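Local coordinates for protein bacterial leucyl aminopeptidase (Legionella pneumophila, PDB 6ESL) that probably removes N-terminal amino acids, leucine among them, from peptides as a zinc-dependent aminopeptidase of family M28, at residues 296-300 with 348-354; 285-289 with 370-376; 252-256 with 333-339. All blocks are in the same frame, centred on the assembly; numbering follows the deposited sequence.

In the fold
Interactions 1 and 2 are neighbours, their centres about 12 Å apart, and along the chain the first is nested within the loop that the second closes. Glu-351 of interaction 1 joins them: its OE1 lies 2.8 Å from Tyr-288 N and 2.9 Å from Gly-287 N. Interaction 3, about 16 Å from interaction 1 between centres, meets it where the Phe-348 and His-336 rings stack and Phe-348 CE2 packs on Cys-333 SG, 3.7 Å away. Interaction 3 lies closest to the zinc ions, with the Glu-256 side chain about 4 Å from one. The side chain of Phe-348 is about 7 Å from a zinc ion, and the side chain of Thr-286 is about 10 Å from a zinc ion.

Interaction 1. Residues 296-300 with 348-354; sequences TMWVF and FPCETSF
Trp-298 and Cys-350 show how an antiparallel pair satisfies its own polar atoms. As a hydrogen-bonded pair they exchange two bonds: Trp-298 N gives to Cys-350 O at 3.0 Å, and Cys-350 N gives to Trp-298 O at 2.7 Å, each donor in the plane of the carbonyl it meets. Trp-298 O also receives a CA-H...O contact from Pro-349. Two residues further, past the non-hydrogen-bonded pair Val-299 and Pro-349, Phe-300 N donates nearly straight (165°) to Phe-348 O, and a water donates to Phe-300 O while accepting from Phe-348 N, so at this pair a water stands in for the second direct bond. Thr-352 OG1 turns to Ser-353 O at 2.8 Å, whereas Ser-353 OG accepts from Asp-356 N. Thr-352 O is the exception: buried at the rim of the Phe-300 ring, it has no polar partner in the model.

Over this framework lie the aromatic side chains. The 352-353 backbone crosses one face of the Trp-298 indole, and Ser-353 CB sits over the six-membered ring, 3.5 Å from its centroid, in a CH-pi contact. With chi1 at -80°, CG beside the backbone N, Phe-300 reaches along the partner strand: its CE1 touches Cys-350 CB at 3.4 Å, and its ring lies obliquely beside that of Phe-348, the planes 32° apart. Cys-350 SG adds an oblique sulfur-aromatic contact.

On the outer side, 297-300 bonds to strand 324-327, while Pro-349 and Val-299 pack on helix 306-320. The arrangement is an antiparallel pairing within the mixed beta-sheet of the alpha/beta zinc exopeptidase fold.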
loop_
_atom_site.group_PDB
_atom_site.type_symbol
_atom_site.label_atom_id
_atom_site.label_comp_id
_atom_site.label_asym_id
_atom_site.label_seq_id
_atom_site.Cartn_x
_atom_site.Cartn_y
_atom_site.Cartn_z
ATOM N N THR B 296 -16.790 7.803 5.174
ATOM C CA THR B 296 -15.569 7.241 4.685
ATOM C C THR B 296 -14.493 8.296 4.394
ATOM O O THR B 296 -14.791 9.367 3.788
ATOM C CB THR B 296 -15.878 6.468 3.379
ATOM O OG1 THR B 296 -16.808 5.391 3.622
ATOM C CG2 THR B 296 -14.593 5.865 2.745
ATOM N N MET B 297 -13.274 8.001 4.797
ATOM C CA MET B 297 -12.117 8.797 4.474
ATOM C C MET B 297 -11.223 7.976 3.544
ATOM O O MET B 297 -11.133 6.798 3.678
ATOM C CB MET B 297 -11.370 9.244 5.772
ATOM C CG MET B 297 -12.262 10.156 6.654
ATOM S SD MET B 297 -11.598 10.321 8.358
ATOM C CE MET B 297 -10.390 11.552 8.001
ATOM N N TRP B 298 -10.572 8.643 2.605
ATOM C CA TRP B 298 -9.873 8.021 1.482
ATOM C C TRP B 298 -8.369 8.182 1.643
ATOM O O TRP B 298 -7.896 9.267 1.894
ATOM C CB TRP B 298 -10.386 8.629 0.172
ATOM C CG TRP B 298 -11.784 8.244 -0.092
ATOM C CD1 TRP B 298 -12.932 8.893 0.404
ATOM C CD2 TRP B 298 -12.276 7.167 -0.919
ATOM N NE1 TRP B 298 -14.047 8.254 -0.061
ATOM C CE2 TRP B 298 -13.684 7.231 -0.900
ATOM C CE3 TRP B 298 -11.672 6.220 -1.737
ATOM C CZ2 TRP B 298 -14.476 6.346 -1.573
ATOM C CZ3 TRP B 298 -12.506 5.343 -2.482
ATOM C CH2 TRP B 298 -13.868 5.428 -2.392
ATOM N N VAL B 299 -7.614 7.102 1.459
ATOM C CA VAL B 299 -6.184 7.138 1.499
ATOM C C VAL B 299 -5.715 6.999 0.075
ATOM O O VAL B 299 -6.060 5.976 -0.619
ATOM C CB VAL B 299 -5.640 6.011 2.439
ATOM C CG1 VAL B 299 -4.123 5.914 2.430
ATOM C CG2 VAL B 299 -6.016 6.303 3.878
ATOM N N PHE B 300 -4.921 7.967 -0.390
ATOM C CA PHE B 300 -4.400 7.994 -1.732
ATOM C C PHE B 300 -3.103 7.182 -1.836
ATOM O O PHE B 300 -2.219 7.283 -1.046
ATOM C CB PHE B 300 -4.299 9.393 -2.340
ATOM C CG PHE B 300 -5.609 9.857 -2.839
ATOM C CD1 PHE B 300 -6.661 10.103 -1.930
ATOM C CD2 PHE B 300 -5.945 9.783 -4.174
ATOM C CE1 PHE B 300 -7.980 10.378 -2.367
ATOM C CE2 PHE B 300 -7.270 10.056 -4.630
ATOM C CZ PHE B 300 -8.253 10.430 -3.731
ATOM N N PHE B 348 -1.384 10.996 2.130
ATOM C CA PHE B 348 -2.421 11.902 1.663
ATOM C C PHE B 348 -3.819 11.244 1.891
ATOM O O PHE B 348 -4.323 10.473 1.053
ATOM C CB PHE B 348 -2.204 12.281 0.204
ATOM C CG PHE B 348 -3.256 13.166 -0.393
ATOM C CD1 PHE B 348 -3.947 14.098 0.351
ATOM C CD2 PHE B 348 -3.572 13.080 -1.728
ATOM C CE1 PHE B 348 -4.981 14.859 -0.250
ATOM C CE2 PHE B 348 -4.569 13.871 -2.337
ATOM C CZ PHE B 348 -5.235 14.809 -1.596
ATOM N N PRO B 349 -4.457 11.576 3.026
ATOM C CA PRO B 349 -5.843 11.232 3.175
ATOM C C PRO B 349 -6.742 12.333 2.590
ATOM O O PRO B 349 -6.337 13.510 2.628
ATOM C CB PRO B 349 -6.010 11.197 4.674
ATOM C CG PRO B 349 -5.039 12.263 5.180
ATOM C CD PRO B 349 -3.962 12.400 4.153
ATOM N N CYS B 350 -7.914 11.973 2.061
ATOM C CA CYS B 350 -8.754 12.922 1.345
ATOM C C CYS B 350 -10.220 12.631 1.462
ATOM O O CYS B 350 -10.652 11.572 1.874
ATOM C CB CYS B 350 -8.279 13.011 -0.162
ATOM S SG CYS B 350 -9.022 14.266 -1.225
ATOM N N GLU B 351 -10.975 13.675 1.244
ATOM C CA GLU B 351 -12.413 13.707 1.497
ATOM C C GLU B 351 -13.246 12.780 0.624
ATOM O O GLU B 351 -14.325 12.324 1.058
ATOM C CB GLU B 351 -12.967 15.135 1.317
ATOM C CG GLU B 351 -12.775 15.655 -0.140
ATOM C CD GLU B 351 -13.167 17.113 -0.398
ATOM O OE1 GLU B 351 -13.201 17.870 0.565
ATOM O OE2 GLU B 351 -13.439 17.433 -1.582
ATOM N N THR B 352 -12.786 12.508 -0.587
ATOM C CA THR B 352 -13.479 11.643 -1.516
ATOM C C THR B 352 -12.473 10.816 -2.307
ATOM O O THR B 352 -11.274 11.088 -2.332
ATOM C CB THR B 352 -14.294 12.408 -2.595
ATOM O OG1 THR B 352 -13.401 13.191 -3.372
ATOM C CG2 THR B 352 -15.267 13.414 -2.013
ATOM N N SER B 353 -12.988 9.870 -3.042
ATOM C CA SER B 353 -12.166 9.269 -4.091
ATOM C C SER B 353 -11.924 10.289 -5.196
ATOM O O SER B 353 -12.613 11.317 -5.322
ATOM C CB SER B 353 -12.893 8.042 -4.717
ATOM O OG SER B 353 -14.010 8.520 -5.518
ATOM N N PHE B 354 -11.019 9.926 -6.068
ATOM C CA PHE B 354 -10.740 10.689 -7.295
ATOM C C PHE B 354 -11.930 10.742 -8.251
ATOM O O PHE B 354 -12.331 11.839 -8.701
ATOM C CB PHE B 354 -9.521 10.136 -8.041
ATOM C CG PHE B 354 -9.219 10.935 -9.288
ATOM C CD1 PHE B 354 -8.635 12.229 -9.191
ATOM C CD2 PHE B 354 -9.593 10.424 -10.566
ATOM C CE1 PHE B 354 -8.415 12.990 -10.300
ATOM C CE2 PHE B 354 -9.367 11.208 -11.712
ATOM C CZ PHE B 354 -8.782 12.484 -11.571
HETATM O O HOH W 1 -1.603 8.180 1.553
#

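Interaction 2. Residues 285-289 with 370-376; sequences MTGYR and LLNLEHM
The loop 285-289 passes the start of helix 373-391 with Gly-287 CA 4.8 Å from Met-376 CA, and Asn-372 N donates to Gly-287 O at 2.7 Å. Met-376 CG presses against Gly-287 CA at 3.5 Å, a tight contact at a residue without a side chain. Beside it, Leu-371 CD2 meets Tyr-288 CB.

Arg-289 carries much of the side-chain contact. Its CG stands over the centre of the His-375 ring, 9° off the normal, as a CH-pi contact, and the chain then runs extended to NE. Past the ring, the guanidinium takes Asn-372 OD1 over one face, 3.6 Å from CZ, the amide plane turned 25° from its own. At its edge NH2 forms a salt bridge to Glu-374 OE2 at 3.0 Å, met on the anti side of the carboxylate. NH1 reaches the same oxygen through a water and also donates to Ala-292 O, which helps fix the rotation of the group.

Asn-372 OD1 has a second task, accepting from His-375 N at 2.9 Å on a lone pair in the amide plane. This is the side-chain bond of a helix N-cap, here with an arginine laid across the capping residue.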
loop_
_atom_site.group_PDB
_atom_site.type_symbol
_atom_site.label_atom_id
_atom_site.label_comp_id
_atom_site.label_asym_id
_atom_site.label_seq_id
_atom_site.Cartn_x
_atom_site.Cartn_y
_atom_site.Cartn_z
ATOM N N MET B 285 -8.319 19.010 0.773
ATOM C CA MET B 285 -9.746 18.778 0.619
ATOM C C MET B 285 -10.197 17.814 1.729
ATOM O O MET B 285 -9.973 16.574 1.720
ATOM C CB MET B 285 -10.214 18.379 -0.777
ATOM C CG MET B 285 -9.681 19.281 -1.849
ATOM S SD MET B 285 -10.210 18.936 -3.507
ATOM C CE MET B 285 -9.753 17.222 -3.729
ATOM N N THR B 286 -10.833 18.422 2.717
ATOM C CA THR B 286 -11.260 17.718 3.943
ATOM C C THR B 286 -12.747 17.882 4.278
ATOM O O THR B 286 -13.218 17.432 5.341
ATOM C CB THR B 286 -10.462 18.239 5.156
ATOM O OG1 THR B 286 -10.780 19.590 5.423
ATOM C CG2 THR B 286 -8.967 18.008 5.002
ATOM N N GLY B 287 -13.505 18.494 3.376
ATOM C CA GLY B 287 -14.890 18.828 3.699
ATOM C C GLY B 287 -16.049 18.341 2.870
ATOM O O GLY B 287 -17.171 18.397 3.320
ATOM N N TYR B 288 -15.807 17.917 1.642
ATOM C CA TYR B 288 -16.903 17.504 0.785
ATOM C C TYR B 288 -17.115 16.077 0.891
ATOM O O TYR B 288 -16.146 15.255 0.805
ATOM C CB TYR B 288 -16.621 17.926 -0.677
ATOM C CG TYR B 288 -17.712 17.444 -1.657
ATOM C CD1 TYR B 288 -18.875 18.223 -1.918
ATOM C CD2 TYR B 288 -17.549 16.248 -2.345
ATOM C CE1 TYR B 288 -19.836 17.766 -2.836
ATOM C CE2 TYR B 288 -18.499 15.807 -3.240
ATOM C CZ TYR B 288 -19.636 16.589 -3.452
ATOM O OH TYR B 288 -20.563 16.075 -4.306
ATOM N N ARG B 289 -18.391 15.681 1.089
ATOM C CA ARG B 289 -18.781 14.302 1.124
ATOM C C ARG B 289 -19.606 14.009 -0.087
ATOM O O ARG B 289 -20.485 14.778 -0.462
ATOM C CB ARG B 289 -19.603 13.966 2.398
ATOM C CG ARG B 289 -18.758 13.704 3.640
ATOM C CD ARG B 289 -19.659 13.335 4.807
ATOM N NE ARG B 289 -18.862 13.094 5.995
ATOM C CZ ARG B 289 -19.380 12.803 7.173
ATOM N NH1 ARG B 289 -20.709 12.684 7.284
ATOM N NH2 ARG B 289 -18.573 12.572 8.201
ATOM N N LEU B 370 -21.550 23.870 0.674
ATOM C CA LEU B 370 -21.555 22.547 0.110
ATOM C C LEU B 370 -20.715 21.538 0.952
ATOM O O LEU B 370 -20.760 20.389 0.697
ATOM C CB LEU B 370 -21.118 22.622 -1.339
ATOM C CG LEU B 370 -21.945 23.583 -2.183
ATOM C CD1 LEU B 370 -21.251 24.070 -3.418
ATOM C CD2 LEU B 370 -23.323 23.086 -2.529
ATOM N N LEU B 371 -19.953 22.009 1.926
ATOM C CA LEU B 371 -19.108 21.192 2.787
ATOM C C LEU B 371 -19.773 20.629 4.043
ATOM O O LEU B 371 -20.804 21.070 4.408
ATOM C CB LEU B 371 -17.830 21.908 3.165
ATOM C CG LEU B 371 -17.055 22.610 2.054
ATOM C CD1 LEU B 371 -15.812 23.254 2.604
ATOM C CD2 LEU B 371 -16.740 21.674 0.926
ATOM N N ASN B 372 -19.133 19.675 4.689
ATOM C CA ASN B 372 -19.638 18.980 5.857
ATOM C C ASN B 372 -18.622 19.166 6.998
ATOM O O ASN B 372 -17.440 18.730 6.952
ATOM C CB ASN B 372 -19.758 17.533 5.493
ATOM C CG ASN B 372 -20.338 16.680 6.596
ATOM O OD1 ASN B 372 -19.674 16.382 7.605
ATOM N ND2 ASN B 372 -21.578 16.199 6.350
ATOM N N LEU B 373 -19.100 19.771 8.065
ATOM C CA LEU B 373 -18.211 20.150 9.158
ATOM C C LEU B 373 -17.751 18.956 9.944
ATOM O O LEU B 373 -16.601 18.951 10.415
ATOM C CB LEU B 373 -18.851 21.243 10.061
ATOM C CG LEU B 373 -18.082 21.693 11.273
ATOM C CD1 LEU B 373 -16.733 22.224 10.827
ATOM C CD2 LEU B 373 -18.944 22.823 11.921
ATOM N N GLU B 374 -18.560 17.913 10.019
ATOM C CA GLU B 374 -18.130 16.712 10.703
ATOM C C GLU B 374 -16.903 16.102 9.931
ATOM O O GLU B 374 -15.990 15.658 10.547
ATOM C CB GLU B 374 -19.240 15.689 10.752
ATOM C CG GLU B 374 -18.864 14.453 11.511
ATOM C CD GLU B 374 -20.000 13.470 11.608
ATOM O OE1 GLU B 374 -20.844 13.670 12.491
ATOM O OE2 GLU B 374 -20.066 12.519 10.808
ATOM N N HIS B 375 -16.951 16.095 8.611
ATOM C CA HIS B 375 -15.836 15.583 7.794
ATOM C C HIS B 375 -14.561 16.396 8.064
ATOM O O HIS B 375 -13.568 15.866 8.387
ATOM C CB HIS B 375 -16.193 15.715 6.333
ATOM C CG HIS B 375 -15.751 14.564 5.479
ATOM N ND1 HIS B 375 -15.433 14.695 4.150
ATOM C CD2 HIS B 375 -15.631 13.254 5.759
ATOM C CE1 HIS B 375 -15.117 13.522 3.653
ATOM N NE2 HIS B 375 -15.226 12.630 4.610
ATOM N N MET B 376 -14.670 17.712 8.062
ATOM C CA MET B 376 -13.523 18.579 8.308
ATOM C C MET B 376 -12.955 18.354 9.668
ATOM O O MET B 376 -11.783 18.384 9.868
ATOM C CB MET B 376 -13.883 20.047 8.125
ATOM C CG MET B 376 -14.157 20.431 6.697
ATOM S SD MET B 376 -14.308 22.174 6.296
ATOM C CE MET B 376 -15.894 22.587 6.978
HETATM O O HOH W 2 -20.481 17.647 1.526
HETATM O O HOH W 3 -22.228 11.599 9.374
#

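Interaction 3. Residues 252-256 with 333-339; sequences WYAAE and CSDHASW
Asp-335 lies alongside the ring of Tyr-253, the two side chains running in opposite directions. Its CB is 3.5 Å from Tyr-253 CE2 and its OD2 only 3.2 Å from Tyr-253 CD2, with carboxylate and ring turned 43° to each other. Having chi1 at -53°, with CG beside the backbone N, the tyrosine extends past the aspartate to Trp-339. There its hydroxyl accepts from the indole: Trp-339 NE1 donates to Tyr-253 OH at 3.0 Å with an angle of 161°, and the oxygen stays close to the indole plane. One residue is thus held both along its ring and at its phenolic end.

Glu-256 approaches the same aspartate from another direction. With CG anti to the backbone N, Glu-256 sets CG 3.2 Å from Asp-335 OD2; the bend at chi2 then swings its carboxylate aside. The two carboxylate planes are almost perpendicular, with Glu-256 OE2 and Asp-335 OD2 5.0 Å apart. A water donates to Asp-335 OD1 at 2.6 Å and to Ala-254 O, bridging the segments, and Gln-282 gives a weak bond to OD2. Glu-256 is followed in sequence by the zinc ligand Glu-257, and Ser-334 OG is hydrogen-bonded to Gln-282 NE2 and to the zinc ligand Asp-284.

Tyr-253 ends strand 248-253 in the mixed sheet and touches Gln-282 of strand 277-282, while Trp-339, on helix 336-340, rests on Val-277 and Val-280 of that strand and on Val-267 of helix 261-272.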
loop_
_atom_site.group_PDB
_atom_site.type_symbol
_atom_site.label_atom_id
_atom_site.label_comp_id
_atom_site.label_asym_id
_atom_site.label_seq_id
_atom_site.Cartn_x
_atom_site.Cartn_y
_atom_site.Cartn_z
ATOM N N TRP B 252 1.666 25.742 5.603
ATOM C CA TRP B 252 0.710 26.121 4.622
ATOM C C TRP B 252 1.469 26.525 3.358
ATOM O O TRP B 252 2.107 27.560 3.326
ATOM C CB TRP B 252 -0.177 27.217 5.074
ATOM C CG TRP B 252 -1.144 26.822 6.248
ATOM C CD1 TRP B 252 -2.444 26.464 6.146
ATOM C CD2 TRP B 252 -0.819 26.714 7.650
ATOM N NE1 TRP B 252 -2.966 26.159 7.377
ATOM C CE2 TRP B 252 -1.993 26.304 8.314
ATOM C CE3 TRP B 252 0.355 26.909 8.412
ATOM C CZ2 TRP B 252 -2.040 26.130 9.730
ATOM C CZ3 TRP B 252 0.292 26.689 9.822
ATOM C CH2 TRP B 252 -0.883 26.313 10.445
ATOM N N TYR B 253 1.368 25.703 2.295
ATOM C CA TYR B 253 2.155 25.949 1.139
ATOM C C TYR B 253 1.518 26.995 0.238
ATOM O O TYR B 253 0.341 26.992 0.081
ATOM C CB TYR B 253 2.292 24.632 0.300
ATOM C CG TYR B 253 2.785 23.490 1.083
ATOM C CD1 TYR B 253 4.170 23.405 1.452
ATOM C CD2 TYR B 253 1.942 22.444 1.434
ATOM C CE1 TYR B 253 4.654 22.285 2.114
ATOM C CE2 TYR B 253 2.397 21.376 2.204
ATOM C CZ TYR B 253 3.736 21.292 2.518
ATOM O OH TYR B 253 4.176 20.218 3.226
ATOM N N ALA B 254 2.348 27.835 -0.369
ATOM C CA ALA B 254 1.959 28.733 -1.419
ATOM C C ALA B 254 1.887 27.990 -2.757
ATOM O O ALA B 254 2.596 26.979 -2.955
ATOM C CB ALA B 254 3.041 29.814 -1.554
ATOM N N ALA B 255 1.051 28.520 -3.672
ATOM C CA ALA B 255 1.196 28.230 -5.063
ATOM C C ALA B 255 1.122 26.722 -5.417
ATOM O O ALA B 255 1.769 26.252 -6.368
ATOM C CB ALA B 255 2.519 28.864 -5.621
ATOM N N GLU B 256 0.334 25.960 -4.690
ATOM C CA GLU B 256 0.061 24.588 -5.018
ATOM C C GLU B 256 -0.603 24.456 -6.391
ATOM O O GLU B 256 -0.234 23.542 -7.155
ATOM C CB GLU B 256 -0.694 23.880 -3.948
ATOM C CG GLU B 256 -0.793 22.364 -4.121
ATOM C CD GLU B 256 -1.924 21.906 -5.053
ATOM O OE1 GLU B 256 -2.760 22.785 -5.456
ATOM O OE2 GLU B 256 -1.836 20.733 -5.571
ATOM N N CYS B 333 -0.429 15.617 -7.878
ATOM C CA CYS B 333 -1.767 15.699 -7.302
ATOM C C CYS B 333 -1.842 16.814 -6.266
ATOM O O CYS B 333 -2.640 17.745 -6.386
ATOM C CB CYS B 333 -2.161 14.364 -6.668
ATOM S SG CYS B 333 -3.812 14.345 -5.932
ATOM N N SER B 334 -0.995 16.705 -5.251
ATOM C CA SER B 334 -0.877 17.695 -4.209
ATOM C C SER B 334 0.497 17.669 -3.583
ATOM O O SER B 334 1.376 16.953 -4.016
ATOM C CB SER B 334 -1.937 17.477 -3.133
ATOM O OG SER B 334 -2.202 18.624 -2.400
ATOM N N ASP B 335 0.667 18.471 -2.542
ATOM C CA ASP B 335 1.994 18.776 -2.005
ATOM C C ASP B 335 2.773 17.600 -1.395
ATOM O O ASP B 335 3.991 17.646 -1.339
ATOM C CB ASP B 335 1.938 19.992 -1.012
ATOM C CG ASP B 335 1.391 21.179 -1.663
ATOM O OD1 ASP B 335 2.076 21.683 -2.591
ATOM O OD2 ASP B 335 0.292 21.653 -1.160
ATOM N N HIS B 336 2.095 16.517 -1.027
ATOM C CA HIS B 336 2.810 15.331 -0.582
ATOM C C HIS B 336 3.777 14.844 -1.632
ATOM O O HIS B 336 4.831 14.277 -1.274
ATOM C CB HIS B 336 1.822 14.218 -0.247
ATOM C CG HIS B 336 0.922 13.873 -1.382
ATOM N ND1 HIS B 336 -0.108 14.729 -1.798
ATOM C CD2 HIS B 336 0.910 12.790 -2.223
ATOM C CE1 HIS B 336 -0.684 14.150 -2.870
ATOM N NE2 HIS B 336 -0.073 12.982 -3.142
ATOM N N ALA B 337 3.497 15.106 -2.902
ATOM C CA ALA B 337 4.343 14.609 -3.976
ATOM C C ALA B 337 5.735 15.189 -3.943
ATOM O O ALA B 337 6.705 14.535 -4.347
ATOM C CB ALA B 337 3.685 14.824 -5.354
ATOM N N SER B 338 5.818 16.471 -3.568
ATOM C CA SER B 338 7.071 17.138 -3.383
ATOM C C SER B 338 8.027 16.452 -2.411
ATOM O O SER B 338 9.246 16.349 -2.721
ATOM C CB SER B 338 6.857 18.622 -3.065
ATOM O OG SER B 338 6.042 19.229 -4.090
ATOM N N TRP B 339 7.477 15.929 -1.315
ATOM C CA TRP B 339 8.217 15.160 -0.326
ATOM C C TRP B 339 8.550 13.762 -0.832
ATOM O O TRP B 339 9.735 13.291 -0.760
ATOM C CB TRP B 339 7.450 15.111 0.989
ATOM C CG TRP B 339 7.244 16.395 1.639
ATOM C CD1 TRP B 339 6.093 17.164 1.590
ATOM C CD2 TRP B 339 8.195 17.176 2.434
ATOM N NE1 TRP B 339 6.274 18.314 2.287
ATOM C CE2 TRP B 339 7.544 18.345 2.831
ATOM C CE3 TRP B 339 9.478 16.963 2.889
ATOM C CZ2 TRP B 339 8.148 19.283 3.609
ATOM C CZ3 TRP B 339 10.086 17.941 3.704
ATOM C CH2 TRP B 339 9.419 19.056 4.044
HETATM O O HOH W 4 2.790 24.101 -3.285
#